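Local coordinates for pseudopodium-enriched atypical kinase 1 (Homo sapiens, PDB 6BHC), which is a pseudokinase that forms dimers through helices flanking its kinase fold and probably serves as a signalling scaffold rather than as an active tyrosine kinase, at residues R340-I343 / S344-K347; S370-Q373 / R374-L378; L377-N380 / W381-K385; E407-L410 / C411-L415. The protein carries 1 engineered substitution. All coordinates share one frame; numbering follows the deposited sequence.

Contact 1: R340-I343 / S344-K347; sequences RILI and SDAK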
loop_
_atom_site.group_PDB
_atom_site.type_symbol
_atom_site.label_atom_id
_atom_site.label_comp_id
_atom_site.label_asym_id
_atom_site.label_seq_id
_atom_site.Cartn_x
_atom_site.Cartn_y
_atom_site.Cartn_z
ATOM N N ARG A 340 -37.380 -18.297 4.043
ATOM C CA ARG A 340 -36.847 -16.959 3.822
ATOM C C ARG A 340 -35.362 -16.931 4.162
ATOM O O ARG A 340 -34.952 -17.398 5.228
ATOM C CB ARG A 340 -37.615 -15.945 4.671
ATOM C CG ARG A 340 -37.324 -14.485 4.362
ATOM C CD ARG A 340 -38.192 -13.588 5.232
ATOM N NE ARG A 340 -39.590 -14.010 5.193
ATOM C CZ ARG A 340 -40.492 -13.713 6.123
ATOM N NH1 ARG A 340 -40.150 -12.986 7.178
ATOM N NH2 ARG A 340 -41.738 -14.148 6.000
ATOM N N ILE A 341 -34.552 -16.389 3.247
ATOM C CA ILE A 341 -33.105 -16.425 3.436
ATOM C C ILE A 341 -32.701 -15.541 4.611
ATOM O O ILE A 341 -33.419 -14.621 5.024
ATOM C CB ILE A 341 -32.365 -16.007 2.155
ATOM C CG1 ILE A 341 -32.666 -14.546 1.817
ATOM C CG2 ILE A 341 -32.733 -16.928 1.001
ATOM C CD1 ILE A 341 -31.772 -13.978 0.732
ATOM N N LEU A 342 -31.523 -15.832 5.156
ATOM C CA LEU A 342 -30.961 -15.067 6.256
ATOM C C LEU A 342 -30.306 -13.790 5.740
ATOM O O LEU A 342 -29.934 -13.679 4.569
ATOM C CB LEU A 342 -29.939 -15.908 7.023
ATOM C CG LEU A 342 -30.488 -17.081 7.836
ATOM C CD1 LEU A 342 -29.364 -18.011 8.266
ATOM C CD2 LEU A 342 -31.246 -16.568 9.047
ATOM N N ILE A 343 -30.160 -12.816 6.643
ATOM C CA ILE A 343 -29.577 -11.537 6.257
ATOM C C ILE A 343 -28.100 -11.679 5.908
ATOM O O ILE A 343 -27.545 -10.817 5.216
ATOM C CB ILE A 343 -29.787 -10.489 7.368
ATOM C CG1 ILE A 343 -29.827 -9.079 6.774
ATOM C CG2 ILE A 343 -28.697 -10.589 8.427
ATOM C CD1 ILE A 343 -31.038 -8.816 5.901
ATOM N N SER A 344 -27.444 -12.750 6.363
ATOM C CA SER A 344 -26.069 -13.008 5.952
ATOM C C SER A 344 -26.002 -13.596 4.549
ATOM O O SER A 344 -25.000 -13.409 3.850
ATOM C CB SER A 344 -25.383 -13.945 6.946
ATOM O OG SER A 344 -25.254 -13.333 8.216
ATOM N N ASP A 345 -27.047 -14.311 4.130
ATOM C CA ASP A 345 -27.121 -14.768 2.746
ATOM C C ASP A 345 -27.390 -13.602 1.805
ATOM O O ASP A 345 -26.818 -13.536 0.711
ATOM C CB ASP A 345 -28.203 -15.838 2.605
ATOM C CG ASP A 345 -27.976 -17.022 3.523
ATOM O OD1 ASP A 345 -26.801 -17.375 3.757
ATOM O OD2 ASP A 345 -28.972 -17.596 4.014
ATOM N N ALA A 346 -28.259 -12.673 2.217
ATOM C CA ALA A 346 -28.483 -11.466 1.431
ATOM C C ALA A 346 -27.197 -10.671 1.270
ATOM O O ALA A 346 -26.941 -10.098 0.204
ATOM C CB ALA A 346 -29.567 -10.607 2.083
ATOM N N LYS A 347 -26.374 -10.624 2.320
ATOM C CA LYS A 347 -25.087 -9.947 2.218
ATOM C C LYS A 347 -24.208 -10.603 1.161
ATOM O O LYS A 347 -23.578 -9.913 0.354
ATOM C CB LYS A 347 -24.391 -9.944 3.579
ATOM C CG LYS A 347 -23.084 -9.170 3.617
ATOM C CD LYS A 347 -22.590 -8.988 5.043
ATOM C CE LYS A 347 -21.389 -8.060 5.099
ATOM N NZ LYS A 347 -20.956 -7.810 6.501
#

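Contact 2: S370-Q373 / R374-L378; sequences SLVQ and RNTLL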
loop_
_atom_site.group_PDB
_atom_site.type_symbol
_atom_site.label_atom_id
_atom_site.label_comp_id
_atom_site.label_asym_id
_atom_site.label_seq_id
_atom_site.Cartn_x
_atom_site.Cartn_y
_atom_site.Cartn_z
ATOM N N SER A 370 -18.779 -32.521 -11.609
ATOM C CA SER A 370 -18.350 -32.925 -10.279
ATOM C C SER A 370 -18.246 -31.726 -9.342
ATOM O O SER A 370 -18.108 -30.577 -9.768
ATOM C CB SER A 370 -17.003 -33.648 -10.343
ATOM O OG SER A 370 -15.978 -32.775 -10.790
ATOM N N LEU A 371 -18.313 -32.018 -8.040
ATOM C CA LEU A 371 -18.121 -30.980 -7.036
ATOM C C LEU A 371 -16.668 -30.531 -6.965
ATOM O O LEU A 371 -16.392 -29.389 -6.579
ATOM C CB LEU A 371 -18.587 -31.478 -5.668
ATOM C CG LEU A 371 -20.077 -31.795 -5.529
ATOM C CD1 LEU A 371 -20.380 -32.365 -4.153
ATOM C CD2 LEU A 371 -20.911 -30.551 -5.792
ATOM N N VAL A 372 -15.732 -31.409 -7.330
ATOM C CA VAL A 372 -14.318 -31.045 -7.309
ATOM C C VAL A 372 -14.030 -29.969 -8.349
ATOM O O VAL A 372 -13.347 -28.977 -8.067
ATOM C CB VAL A 372 -13.441 -32.292 -7.527
ATOM C CG1 VAL A 372 -11.976 -31.899 -7.634
ATOM C CG2 VAL A 372 -13.648 -33.286 -6.395
ATOM N N GLN A 373 -14.550 -30.144 -9.567
ATOM C CA GLN A 373 -14.332 -29.149 -10.611
ATOM C C GLN A 373 -15.025 -27.831 -10.294
ATOM O O GLN A 373 -14.515 -26.765 -10.657
ATOM C CB GLN A 373 -14.802 -29.689 -11.961
ATOM C CG GLN A 373 -13.842 -30.688 -12.585
ATOM C CD GLN A 373 -14.294 -31.153 -13.954
ATOM O OE1 GLN A 373 -15.398 -31.671 -14.114
ATOM N NE2 GLN A 373 -13.440 -30.963 -14.955
ATOM N N ARG A 374 -16.178 -27.875 -9.623
ATOM C CA ARG A 374 -16.822 -26.635 -9.203
ATOM C C ARG A 374 -16.020 -25.949 -8.105
ATOM O O ARG A 374 -15.921 -24.716 -8.077
ATOM C CB ARG A 374 -18.251 -26.907 -8.735
ATOM C CG ARG A 374 -19.150 -27.466 -9.819
ATOM C CD ARG A 374 -20.554 -26.902 -9.731
ATOM N NE ARG A 374 -21.386 -27.610 -8.764
ATOM C CZ ARG A 374 -22.171 -28.637 -9.070
ATOM N NH1 ARG A 374 -22.229 -29.078 -10.320
ATOM N NH2 ARG A 374 -22.897 -29.222 -8.131
ATOM N N ASN A 375 -15.435 -26.732 -7.196
ATOM C CA ASN A 375 -14.609 -26.153 -6.144
ATOM C C ASN A 375 -13.347 -25.524 -6.719
ATOM O O ASN A 375 -12.899 -24.472 -6.248
ATOM C CB ASN A 375 -14.258 -27.221 -5.109
ATOM C CG ASN A 375 -13.533 -26.652 -3.907
ATOM O OD1 ASN A 375 -12.303 -26.655 -3.849
ATOM N ND2 ASN A 375 -14.295 -26.157 -2.939
ATOM N N THR A 376 -12.762 -26.153 -7.741
ATOM C CA THR A 376 -11.581 -25.585 -8.385
ATOM C C THR A 376 -11.921 -24.291 -9.114
ATOM O O THR A 376 -11.153 -23.323 -9.064
ATOM C CB THR A 376 -10.970 -26.603 -9.349
ATOM O OG1 THR A 376 -10.562 -27.768 -8.621
ATOM C CG2 THR A 376 -9.763 -26.014 -10.066
ATOM N N LEU A 377 -13.072 -24.253 -9.790
ATOM C CA LEU A 377 -13.492 -23.038 -10.479
ATOM C C LEU A 377 -13.655 -21.879 -9.501
ATOM O O LEU A 377 -13.175 -20.768 -9.752
ATOM C CB LEU A 377 -14.797 -23.294 -11.233
ATOM C CG LEU A 377 -15.384 -22.112 -12.006
ATOM C CD1 LEU A 377 -14.506 -21.767 -13.199
ATOM C CD2 LEU A 377 -16.807 -22.415 -12.448
ATOM N N LEU A 378 -14.325 -22.125 -8.374
ATOM C CA LEU A 378 -14.532 -21.065 -7.391
ATOM C C LEU A 378 -13.229 -20.688 -6.698
ATOM O O LEU A 378 -12.998 -19.510 -6.401
ATOM C CB LEU A 378 -15.580 -21.500 -6.367
ATOM C CG LEU A 378 -16.999 -21.715 -6.900
ATOM C CD1 LEU A 378 -17.898 -22.304 -5.823
ATOM C CD2 LEU A 378 -17.573 -20.409 -7.423
#

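Contact 3: L377-N380 / W381-K385; sequences LLQN and WLDIK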
loop_
_atom_site.group_PDB
_atom_site.type_symbol
_atom_site.label_atom_id
_atom_site.label_comp_id
_atom_site.label_asym_id
_atom_site.label_seq_id
_atom_site.Cartn_x
_atom_site.Cartn_y
_atom_site.Cartn_z
ATOM N N LEU A 377 -13.072 -24.253 -9.790
ATOM C CA LEU A 377 -13.492 -23.038 -10.479
ATOM C C LEU A 377 -13.655 -21.879 -9.501
ATOM O O LEU A 377 -13.175 -20.768 -9.752
ATOM C CB LEU A 377 -14.797 -23.294 -11.233
ATOM C CG LEU A 377 -15.384 -22.112 -12.006
ATOM C CD1 LEU A 377 -14.506 -21.767 -13.199
ATOM C CD2 LEU A 377 -16.807 -22.415 -12.448
ATOM N N LEU A 378 -14.325 -22.125 -8.374
ATOM C CA LEU A 378 -14.532 -21.065 -7.391
ATOM C C LEU A 378 -13.229 -20.688 -6.698
ATOM O O LEU A 378 -12.998 -19.510 -6.401
ATOM C CB LEU A 378 -15.580 -21.500 -6.367
ATOM C CG LEU A 378 -16.999 -21.715 -6.900
ATOM C CD1 LEU A 378 -17.898 -22.304 -5.823
ATOM C CD2 LEU A 378 -17.573 -20.409 -7.423
ATOM N N GLN A 379 -12.365 -21.671 -6.429
ATOM C CA GLN A 379 -11.108 -21.374 -5.750
ATOM C C GLN A 379 -10.167 -20.584 -6.651
ATOM O O GLN A 379 -9.471 -19.676 -6.182
ATOM C CB GLN A 379 -10.441 -22.666 -5.279
ATOM C CG GLN A 379 -9.217 -22.443 -4.403
ATOM C CD GLN A 379 -9.559 -21.775 -3.085
ATOM O OE1 GLN A 379 -10.107 -22.405 -2.181
ATOM N NE2 GLN A 379 -9.240 -20.490 -2.972
ATOM N N ASN A 380 -10.126 -20.917 -7.944
ATOM C CA ASN A 380 -9.295 -20.156 -8.871
ATOM C C ASN A 380 -9.770 -18.712 -8.969
ATOM O O ASN A 380 -8.954 -17.785 -9.016
ATOM C CB ASN A 380 -9.296 -20.816 -10.250
ATOM C CG ASN A 380 -8.634 -22.179 -10.245
ATOM O OD1 ASN A 380 -7.892 -22.521 -9.323
ATOM N ND2 ASN A 380 -8.897 -22.967 -11.280
ATOM N N TRP A 381 -11.088 -18.505 -8.995
ATOM C CA TRP A 381 -11.620 -17.146 -9.018
ATOM C C TRP A 381 -11.221 -16.379 -7.762
ATOM O O TRP A 381 -10.852 -15.202 -7.837
ATOM C CB TRP A 381 -13.141 -17.180 -9.171
ATOM C CG TRP A 381 -13.765 -15.819 -9.235
ATOM C CD1 TRP A 381 -14.039 -15.095 -10.358
ATOM C CD2 TRP A 381 -14.187 -15.015 -8.126
ATOM N NE1 TRP A 381 -14.611 -13.892 -10.017
ATOM C CE2 TRP A 381 -14.711 -13.819 -8.653
ATOM C CE3 TRP A 381 -14.175 -15.193 -6.738
ATOM C CZ2 TRP A 381 -15.214 -12.805 -7.843
ATOM C CZ3 TRP A 381 -14.675 -14.185 -5.937
ATOM C CH2 TRP A 381 -15.186 -13.006 -6.490
ATOM N N LEU A 382 -11.281 -17.034 -6.599
ATOM C CA LEU A 382 -10.904 -16.378 -5.350
ATOM C C LEU A 382 -9.429 -15.998 -5.346
ATOM O O LEU A 382 -9.064 -14.881 -4.959
ATOM C CB LEU A 382 -11.220 -17.288 -4.163
ATOM C CG LEU A 382 -12.618 -17.181 -3.559
ATOM C CD1 LEU A 382 -12.822 -18.246 -2.493
ATOM C CD2 LEU A 382 -12.836 -15.793 -2.978
ATOM N N ASP A 383 -8.564 -16.921 -5.771
ATOM C CA ASP A 383 -7.128 -16.662 -5.733
ATOM C C ASP A 383 -6.749 -15.493 -6.636
ATOM O O ASP A 383 -5.890 -14.678 -6.281
ATOM C CB ASP A 383 -6.359 -17.924 -6.127
ATOM C CG ASP A 383 -6.592 -19.074 -5.161
ATOM O OD1 ASP A 383 -6.919 -18.807 -3.985
ATOM O OD2 ASP A 383 -6.444 -20.243 -5.575
ATOM N N ILE A 384 -7.390 -15.388 -7.802
ATOM C CA ILE A 384 -7.089 -14.295 -8.720
ATOM C C ILE A 384 -7.609 -12.971 -8.171
ATOM O O ILE A 384 -6.909 -11.953 -8.205
ATOM C CB ILE A 384 -7.667 -14.598 -10.113
ATOM C CG1 ILE A 384 -6.960 -15.807 -10.729
ATOM C CG2 ILE A 384 -7.551 -13.384 -11.022
ATOM C CD1 ILE A 384 -7.473 -16.181 -12.104
ATOM N N LYS A 385 -8.842 -12.963 -7.655
ATOM C CA LYS A 385 -9.417 -11.727 -7.134
ATOM C C LYS A 385 -8.666 -11.237 -5.903
ATOM O O LYS A 385 -8.473 -10.028 -5.730
ATOM C CB LYS A 385 -10.898 -11.929 -6.814
ATOM C CG LYS A 385 -11.773 -12.116 -8.041
ATOM C CD LYS A 385 -11.995 -10.804 -8.780
ATOM C CE LYS A 385 -12.818 -9.837 -7.941
ATOM N NZ LYS A 385 -13.136 -8.580 -8.675
#

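Contact 4: E407-L410 / C411-L415; sequences EDWL and CAQYL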
loop_
_atom_site.group_PDB
_atom_site.type_symbol
_atom_site.label_atom_id
_atom_site.label_comp_id
_atom_site.label_asym_id
_atom_site.label_seq_id
_atom_site.Cartn_x
_atom_site.Cartn_y
_atom_site.Cartn_z
ATOM N N GLU A 407 -15.711 1.659 -0.557
ATOM C CA GLU A 407 -15.881 0.456 -1.364
ATOM C C GLU A 407 -14.660 -0.454 -1.286
ATOM O O GLU A 407 -14.801 -1.680 -1.359
ATOM C CB GLU A 407 -16.173 0.833 -2.817
ATOM C CG GLU A 407 -16.637 -0.335 -3.672
ATOM C CD GLU A 407 -17.010 0.078 -5.081
ATOM O OE1 GLU A 407 -16.811 -0.733 -6.009
ATOM O OE2 GLU A 407 -17.502 1.213 -5.261
ATOM N N ASP A 408 -13.463 0.120 -1.135
ATOM C CA ASP A 408 -12.265 -0.703 -0.997
ATOM C C ASP A 408 -12.310 -1.526 0.282
ATOM O O ASP A 408 -11.946 -2.708 0.285
ATOM C CB ASP A 408 -11.014 0.177 -1.018
ATOM C CG ASP A 408 -10.879 0.972 -2.299
ATOM O OD1 ASP A 408 -11.383 0.509 -3.345
ATOM O OD2 ASP A 408 -10.264 2.058 -2.260
ATOM N N TRP A 409 -12.745 -0.912 1.383
ATOM C CA TRP A 409 -12.887 -1.640 2.638
ATOM C C TRP A 409 -13.895 -2.775 2.500
ATOM O O TRP A 409 -13.614 -3.920 2.871
ATOM C CB TRP A 409 -13.297 -0.671 3.748
ATOM C CG TRP A 409 -13.622 -1.313 5.063
ATOM C CD1 TRP A 409 -13.176 -2.517 5.530
ATOM C CD2 TRP A 409 -14.473 -0.778 6.083
ATOM N NE1 TRP A 409 -13.697 -2.764 6.777
ATOM C CE2 TRP A 409 -14.498 -1.712 7.139
ATOM C CE3 TRP A 409 -15.218 0.398 6.207
ATOM C CZ2 TRP A 409 -15.236 -1.503 8.302
ATOM C CZ3 TRP A 409 -15.949 0.604 7.362
ATOM C CH2 TRP A 409 -15.952 -0.341 8.394
ATOM N N LEU A 410 -15.076 -2.475 1.951
ATOM C CA LEU A 410 -16.108 -3.498 1.811
ATOM C C LEU A 410 -15.649 -4.627 0.895
ATOM O O LEU A 410 -15.967 -5.799 1.135
ATOM C CB LEU A 410 -17.400 -2.866 1.291
ATOM C CG LEU A 410 -17.972 -1.730 2.144
ATOM C CD1 LEU A 410 -19.247 -1.165 1.532
ATOM C CD2 LEU A 410 -18.222 -2.197 3.570
ATOM N N CYS A 411 -14.899 -4.298 -0.159
ATOM C CA CYS A 411 -14.382 -5.336 -1.044
ATOM C C CYS A 411 -13.368 -6.214 -0.324
ATOM O O CYS A 411 -13.345 -7.435 -0.522
ATOM C CB CYS A 411 -13.761 -4.705 -2.290
ATOM S SG CYS A 411 -13.163 -5.901 -3.509
ATOM N N ALA A 412 -12.524 -5.612 0.518
ATOM C CA ALA A 412 -11.587 -6.399 1.310
ATOM C C ALA A 412 -12.319 -7.304 2.294
ATOM O O ALA A 412 -11.895 -8.441 2.525
ATOM C CB ALA A 412 -10.613 -5.479 2.047
ATOM N N GLN A 413 -13.415 -6.817 2.887
ATOM C CA GLN A 413 -14.207 -7.657 3.781
ATOM C C GLN A 413 -14.732 -8.886 3.056
ATOM O O GLN A 413 -14.730 -9.993 3.605
ATOM C CB GLN A 413 -15.376 -6.865 4.366
ATOM C CG GLN A 413 -15.013 -5.869 5.448
ATOM C CD GLN A 413 -16.241 -5.322 6.158
ATOM O OE1 GLN A 413 -16.130 -4.517 7.082
ATOM N NE2 GLN A 413 -17.419 -5.762 5.729
ATOM N N TYR A 414 -15.187 -8.704 1.817
ATOM C CA TYR A 414 -15.762 -9.802 1.053
ATOM C C TYR A 414 -14.721 -10.877 0.761
ATOM O O TYR A 414 -14.899 -12.046 1.121
ATOM C CB TYR A 414 -16.366 -9.247 -0.235
ATOM C CG TYR A 414 -16.919 -10.274 -1.190
ATOM C CD1 TYR A 414 -17.589 -11.402 -0.730
ATOM C CD2 TYR A 414 -16.797 -10.097 -2.560
ATOM C CE1 TYR A 414 -18.105 -12.332 -1.613
ATOM C CE2 TYR A 414 -17.309 -11.015 -3.448
ATOM C CZ TYR A 414 -17.961 -12.128 -2.972
ATOM O OH TYR A 414 -18.470 -13.037 -3.870
ATOM N N LEU A 415 -13.614 -10.492 0.123
ATOM C CA LEU A 415 -12.628 -11.478 -0.311
ATOM C C LEU A 415 -11.886 -12.110 0.860
ATOM O O LEU A 415 -11.407 -13.244 0.744
ATOM C CB LEU A 415 -11.637 -10.835 -1.279
ATOM C CG LEU A 415 -12.258 -10.293 -2.567
ATOM C CD1 LEU A 415 -11.185 -9.778 -3.510
ATOM C CD2 LEU A 415 -13.103 -11.365 -3.238
#

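Contact 1: R340-I343 / S344-K347
A hydrophobic staple, the apolar bridge over the first turn of a helix, joins Ile341 to Ala346 where the loop leading out of helix 322-332 winds into helix 343-354, the last helix of the kinase C-lobe. Ile341 stands just before the N-cap residue, Leu342, and its CD1 reaches Ala346 CB at 4.2 Å. What brings it there is the first torsion: CG1 sits between the backbone N and the carbonyl carbon (chi1 65°), which carries the branch back over the helix start. The same apolar patch extends to helix 322-332, where both Ile341 and Ala346 touch Leu328.

Beside the staple lies one half of a capping box. Asp345, third residue of the helix, turns its carboxylate back along the chain, and OD2 accepts a weak bond from Leu342 N at 3.3 Å. The reciprocal bond is missing because leucine at the N-cap offers no side-chain acceptor. Asp345 OD2 also rests 3.6 Å from Leu342 CB. A carboxylate at this helix end would probably be favoured by the helix dipole.

Ser344 OG and Lys347 NZ reach across to Glu192 of helix 173-194, by a hydrogen bond and a salt bridge; NZ also bonds to Ser189. Upstream, Arg340 pairs with Glu267 of the APE motif, the salt bridge familiar from protein kinases. Helical bonding begins at Leu342 O, which receives Ala346 N at 3.1 Å and Asp345 N more weakly. One residue on, Lys347 N follows on Ile343 O at 3.1 Å.

Contact 2: S370-Q373 / R374-L378
Val372 O is gripped twice by Thr376 in the opening turns of helix 371-396: the backbone N comes to 2.9 Å, and the hydroxyl OG1 donates to the same oxygen at 3.1 Å. With chi1 at -61°, OG1 lies beside the threonine's own N, where it can lean back on the preceding turn and meet the carbonyl from above its plane. Gln373 O takes Leu377 N, and Leu371 O takes Asn375 N. At the helix start the N-cap serine supplies the missing acceptor, Ser370 OG receiving Gln373 N at 3.2 Å in a fairly straight bond (163°). Ser370 O is served less firmly, by a weak bond from Arg374 N. That same carbonyl lies over one face of the Arg374 guanidinium, while Leu371 CD2 approaches NH2 obliquely to 3.3 Å. Arg374 NH1 turns back to Cys368 O in a weak bond, and the chain rests on Phe365 of helix 359-367. Cutting this arginine to an alanine would probably leave Cys368 O without that donor and uncover both Leu371 CD2 and Phe365. The polar bookkeeping thus implies a surface helix start held by its N-cap serine and one doubly bonded carbonyl, with the arginine adding weak bonds to the carbonyls of Ser370 and Cys368.

Contact 3: L377-N380 / W381-K385
Trp381 bonds back to Leu377 in the middle of helix 371-396, part of the helical assembly flanking the kinase fold, and every step that follows has the i to i+4 spacing of an α-helix. Its N reaches Leu377 O at 3.2 Å, while its indole extends toward Leu361 of helix 359-367 and Leu423 of helix 420-430. Leu382 follows, its N on Leu378 O and its side chain also on Leu423. Asp383 makes the polar link: OD1 accepts from Gln379 NE2 at 3.0 Å, a bent bond (135°) that meets the carboxylate from above its plane, although the amide and carboxylate planes are only 18° apart. The glutamine reaches it by a bend at chi2 (65°). Asp383 OD2 pairs with Arg21 in helix 16-39, which probably offsets the nearness of Gln379 O, 3.1 Å from the same oxygen. Replacing the aspartate by an alanine would probably leave Arg21 without this partner and Gln379 NE2 free to swing. Ile384 lays CG1 3.3 Å from Asn380 O; with Asn380 and Asp383 it packs on the second subunit, at Val16 and Ile20 of that chain. Last comes Lys385, whose CG sits 3.4 Å above the Trp381 ring plane, over its centre.

Contact 4: E407-L410 / C411-L415
Trp409 lies beside Gln413 one helical turn on, with the amide oxygen OE1 coming obliquely to the indole, 3.0 Å from NE1 and 3.2 Å from CE2. The ring and amide planes stand 88° apart, and NE1 does not point its hydrogen at OE1, so the pair is close packing rather than a hydrogen bond. With chi1 at -75° Gln413 CG sits beside its own backbone N and lies 3.6 Å from Trp409 NE1; the extended chain beyond it carries OE1 to the indole. The other arm of the amide, NE2, comes to 4.2 Å from Leu410 CD2. The backbones of Trp409 and Gln413 are joined conventionally, Gln413 N meeting Trp409 O at 2.9 Å. Ahead of them Cys411 tucks CB against Glu407 O at 3.3 Å, the oxygen that its own N also uses. Here chi1 of -177° swings SG away from the backbone N, on the side of the helix that meets Trp355 and Leu389. Glu407 spends its carboxylate on a salt bridge with Arg178. The indole itself joins an aromatic cluster, stacked with Phe39 and edge-to-face with Phe115. This is a largely buried helix, packed against helices 16-39 and 371-396 and the loop carrying Trp355, where the helical flanks meet the kinase fold.

From the N terminus onward, contact 1 comes first, closing the turn by which a loop becomes helix 343-354. Contact 2 then starts helix 371-396, and contact 3 continues it, the two sharing Leu377 and Leu378. Contact 4 lies on the following helix, 406-417. All four are local and lie in series; none encloses or crosses another. In space the chain doubles back: contact 4 touches contact 3, with Leu415 CD1 3.5 Å from Lys385 O, and just reaches contact 1, where Lys347 NZ is 4.2 Å from Gln413 NE2. Contact 4 thus bridges the kinase C-lobe and the flanking helices, while contact 3 leads on to the second subunit.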